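Phage integrase/site-specific recombinase (Haloarcula marismortui, PDB 3NRW) probably binds DNA and takes part in site-specific recombination, with this chain being the N-terminal, core-binding part of the full-length tyrosine recombinase. Local coordinates at residues Arg15-Arg20 / Ser31-Leu36. Residues are numbered along the deposited sequence; the frame is centred on the assembly and turned at random.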
loop_
_atom_site.group_PDB
_atom_site.type_symbol
_atom_site.label_atom_id
_atom_site.label_comp_id
_atom_site.label_asym_id
_atom_site.label_seq_id
_atom_site.Cartn_x
_atom_site.Cartn_y
_atom_site.Cartn_z
ATOM N N ARG A 15 -9.457 -5.353 2.560
ATOM C CA ARG A 15 -10.242 -4.473 3.420
ATOM C C ARG A 15 -10.346 -3.075 2.830
ATOM O O ARG A 15 -11.417 -2.468 2.822
ATOM C CB ARG A 15 -9.619 -4.398 4.815
ATOM C CG ARG A 15 -10.590 -3.943 5.893
ATOM C CD ARG A 15 -9.870 -3.763 7.213
ATOM N NE ARG A 15 -10.771 -3.414 8.309
ATOM C CZ ARG A 15 -11.408 -4.299 9.070
ATOM N NH1 ARG A 15 -11.256 -5.601 8.859
ATOM N NH2 ARG A 15 -12.182 -3.881 10.061
ATOM N N TYR A 16 -9.222 -2.572 2.329
ATOM C CA TYR A 16 -9.173 -1.248 1.733
ATOM C C TYR A 16 -10.059 -1.155 0.489
ATOM O O TYR A 16 -10.834 -0.205 0.339
ATOM C CB TYR A 16 -7.721 -0.897 1.379
ATOM C CG TYR A 16 -7.558 0.445 0.705
ATOM C CD1 TYR A 16 -7.892 1.629 1.367
ATOM C CD2 TYR A 16 -7.083 0.533 -0.606
ATOM C CE1 TYR A 16 -7.759 2.869 0.739
ATOM C CE2 TYR A 16 -6.947 1.769 -1.240
ATOM C CZ TYR A 16 -7.288 2.928 -0.563
ATOM O OH TYR A 16 -7.179 4.149 -1.192
ATOM N N LEU A 17 -9.965 -2.141 -0.398
ATOM C CA LEU A 17 -10.772 -2.115 -1.620
ATOM C C LEU A 17 -12.270 -2.126 -1.307
ATOM O O LEU A 17 -13.045 -1.408 -1.940
ATOM C CB LEU A 17 -10.417 -3.300 -2.524
ATOM C CG LEU A 17 -8.958 -3.348 -2.992
ATOM C CD1 LEU A 17 -8.786 -4.524 -3.934
ATOM C CD2 LEU A 17 -8.565 -2.044 -3.685
ATOM N N ALA A 18 -12.669 -2.930 -0.326
ATOM C CA ALA A 18 -14.074 -3.004 0.070
ATOM C C ALA A 18 -14.499 -1.657 0.646
ATOM O O ALA A 18 -15.611 -1.179 0.397
ATOM C CB ALA A 18 -14.270 -4.106 1.110
ATOM N N HIS A 19 -13.604 -1.054 1.425
ATOM C CA HIS A 19 -13.848 0.240 2.051
ATOM C C HIS A 19 -14.029 1.360 1.031
ATOM O O HIS A 19 -14.827 2.277 1.238
ATOM C CB HIS A 19 -12.699 0.585 3.011
ATOM C CG HIS A 19 -12.647 2.028 3.404
ATOM N ND1 HIS A 19 -11.799 2.932 2.796
ATOM C CD2 HIS A 19 -13.342 2.728 4.328
ATOM C CE1 HIS A 19 -11.977 4.127 3.334
ATOM N NE2 HIS A 19 -12.908 4.029 4.266
ATOM N N ARG A 20 -13.283 1.288 -0.067
ATOM C CA ARG A 20 -13.363 2.298 -1.121
ATOM C C ARG A 20 -14.492 1.964 -2.093
ATOM O O ARG A 20 -14.888 2.794 -2.914
ATOM C CB ARG A 20 -12.037 2.372 -1.885
ATOM C CG ARG A 20 -10.893 2.996 -1.094
ATOM C CD ARG A 20 -11.129 4.485 -0.876
ATOM N NE ARG A 20 -11.287 5.189 -2.147
ATOM C CZ ARG A 20 -11.387 6.507 -2.269
ATOM N NH1 ARG A 20 -11.343 7.280 -1.193
ATOM N NH2 ARG A 20 -11.533 7.054 -3.469
ATOM N N SER A 31 -7.930 -0.086 -10.490
ATOM C CA SER A 31 -6.622 0.567 -10.508
ATOM C C SER A 31 -5.932 0.407 -9.154
ATOM O O SER A 31 -4.737 0.095 -9.090
ATOM C CB SER A 31 -6.768 2.050 -10.856
ATOM O OG SER A 31 -7.168 2.197 -12.219
ATOM N N PHE A 32 -6.684 0.620 -8.079
ATOM C CA PHE A 32 -6.148 0.467 -6.727
ATOM C C PHE A 32 -5.679 -0.977 -6.569
ATOM O O PHE A 32 -4.602 -1.237 -6.027
ATOM C CB PHE A 32 -7.230 0.762 -5.679
ATOM C CG PHE A 32 -7.747 2.176 -5.707
ATOM C CD1 PHE A 32 -8.950 2.494 -5.087
ATOM C CD2 PHE A 32 -7.037 3.188 -6.341
ATOM C CE1 PHE A 32 -9.438 3.802 -5.091
ATOM C CE2 PHE A 32 -7.514 4.503 -6.352
ATOM C CZ PHE A 32 -8.717 4.807 -5.729
ATOM N N ARG A 33 -6.496 -1.913 -7.042
ATOM C CA ARG A 33 -6.157 -3.325 -6.949
ATOM C C ARG A 33 -4.860 -3.624 -7.690
ATOM O O ARG A 33 -3.958 -4.256 -7.137
ATOM C CB ARG A 33 -7.280 -4.197 -7.518
ATOM C CG ARG A 33 -6.948 -5.689 -7.525
ATOM C CD ARG A 33 -8.084 -6.534 -8.087
ATOM N NE ARG A 33 -9.180 -6.693 -7.138
ATOM C CZ ARG A 33 -9.106 -7.418 -6.025
ATOM N NH1 ARG A 33 -10.152 -7.505 -5.220
ATOM N NH2 ARG A 33 -7.987 -8.065 -5.721
ATOM N N TYR A 34 -4.756 -3.171 -8.933
ATOM C CA TYR A 34 -3.550 -3.432 -9.721
ATOM C C TYR A 34 -2.310 -2.831 -9.065
ATOM O O TYR A 34 -1.258 -3.473 -9.003
ATOM C CB TYR A 34 -3.709 -2.875 -11.138
ATOM C CG TYR A 34 -4.927 -3.400 -11.856
ATOM C CD1 TYR A 34 -5.598 -2.613 -12.792
ATOM C CD2 TYR A 34 -5.434 -4.671 -11.575
ATOM C CE1 TYR A 34 -6.746 -3.076 -13.425
ATOM C CE2 TYR A 34 -6.580 -5.141 -12.202
ATOM C CZ TYR A 34 -7.233 -4.339 -13.122
ATOM O OH TYR A 34 -8.385 -4.793 -13.725
ATOM N N ARG A 35 -2.429 -1.605 -8.567
ATOM C CA ARG A 35 -1.293 -0.954 -7.931
ATOM C C ARG A 35 -0.835 -1.675 -6.668
ATOM O O ARG A 35 0.360 -1.914 -6.484
ATOM C CB ARG A 35 -1.636 0.495 -7.592
ATOM C CG ARG A 35 -1.884 1.357 -8.816
ATOM C CD ARG A 35 -2.516 2.680 -8.432
ATOM N NE ARG A 35 -2.798 3.496 -9.607
ATOM C CZ ARG A 35 -3.585 4.567 -9.603
ATOM N NH1 ARG A 35 -4.179 4.960 -8.482
ATOM N NH2 ARG A 35 -3.776 5.248 -10.724
ATOM N N LEU A 36 -1.783 -2.030 -5.809
ATOM C CA LEU A 36 -1.448 -2.690 -4.555
ATOM C C LEU A 36 -1.054 -4.143 -4.725
ATOM O O LEU A 36 -0.445 -4.726 -3.831
ATOM C CB LEU A 36 -2.610 -2.568 -3.572
ATOM C CG LEU A 36 -2.912 -1.126 -3.153
ATOM C CD1 LEU A 36 -4.032 -1.108 -2.128
ATOM C CD2 LEU A 36 -1.648 -0.487 -2.573
#
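Leu17 and Phe32 are the two interlocking bumps of this contact. It joins helices 9-20 and 26-45, consecutive in the core-binding region of the recombinase. The short segments 15-20 and 31-36 run nearly antiparallel, at 164°, with axes 10.5 Å apart. Leu17 faces Arg33 across the gap and reaches into the hollow between Phe32 and Arg33. Its two methyls divide the work. CD2 slides along the base of Phe32 and lies 3.7 Å from Phe32 CB. CD1 lies against one face of the Arg33 guanidinium, at its centre, 3.5 Å from Arg33 NH1. The Arg33 chain runs straight, then bends at chi3 (-76°), and chi4 turns the flat end onto the methyl.

Phe32 fills the hollow lined by Leu17, Tyr16 and Arg20. Its CD1 is loosely against Tyr16 CE2 (4.4 Å). Arg20 crosses the ring at about a right angle, with Arg20 NE 3.7 Å from Phe32 CE1 and the two planes 65° apart. The Arg20 chain bends twice, and its CG also rests on one face of the Tyr16 ring. Deeper in, Leu36 CD1 touches Tyr16 CD2 at 3.8 Å. Trp86 of helix 73-92 meets both Tyr16 and Leu36, so the pair joins the helical core.

No hydrogen bond or salt bridge links the segments. Apolar packing holds the buried side. At the margins Arg33 covers Leu17 with a guanidinium face, and Arg20 meets Phe32 with its NE. Arg33 is exposed, so its charge could stay solvated.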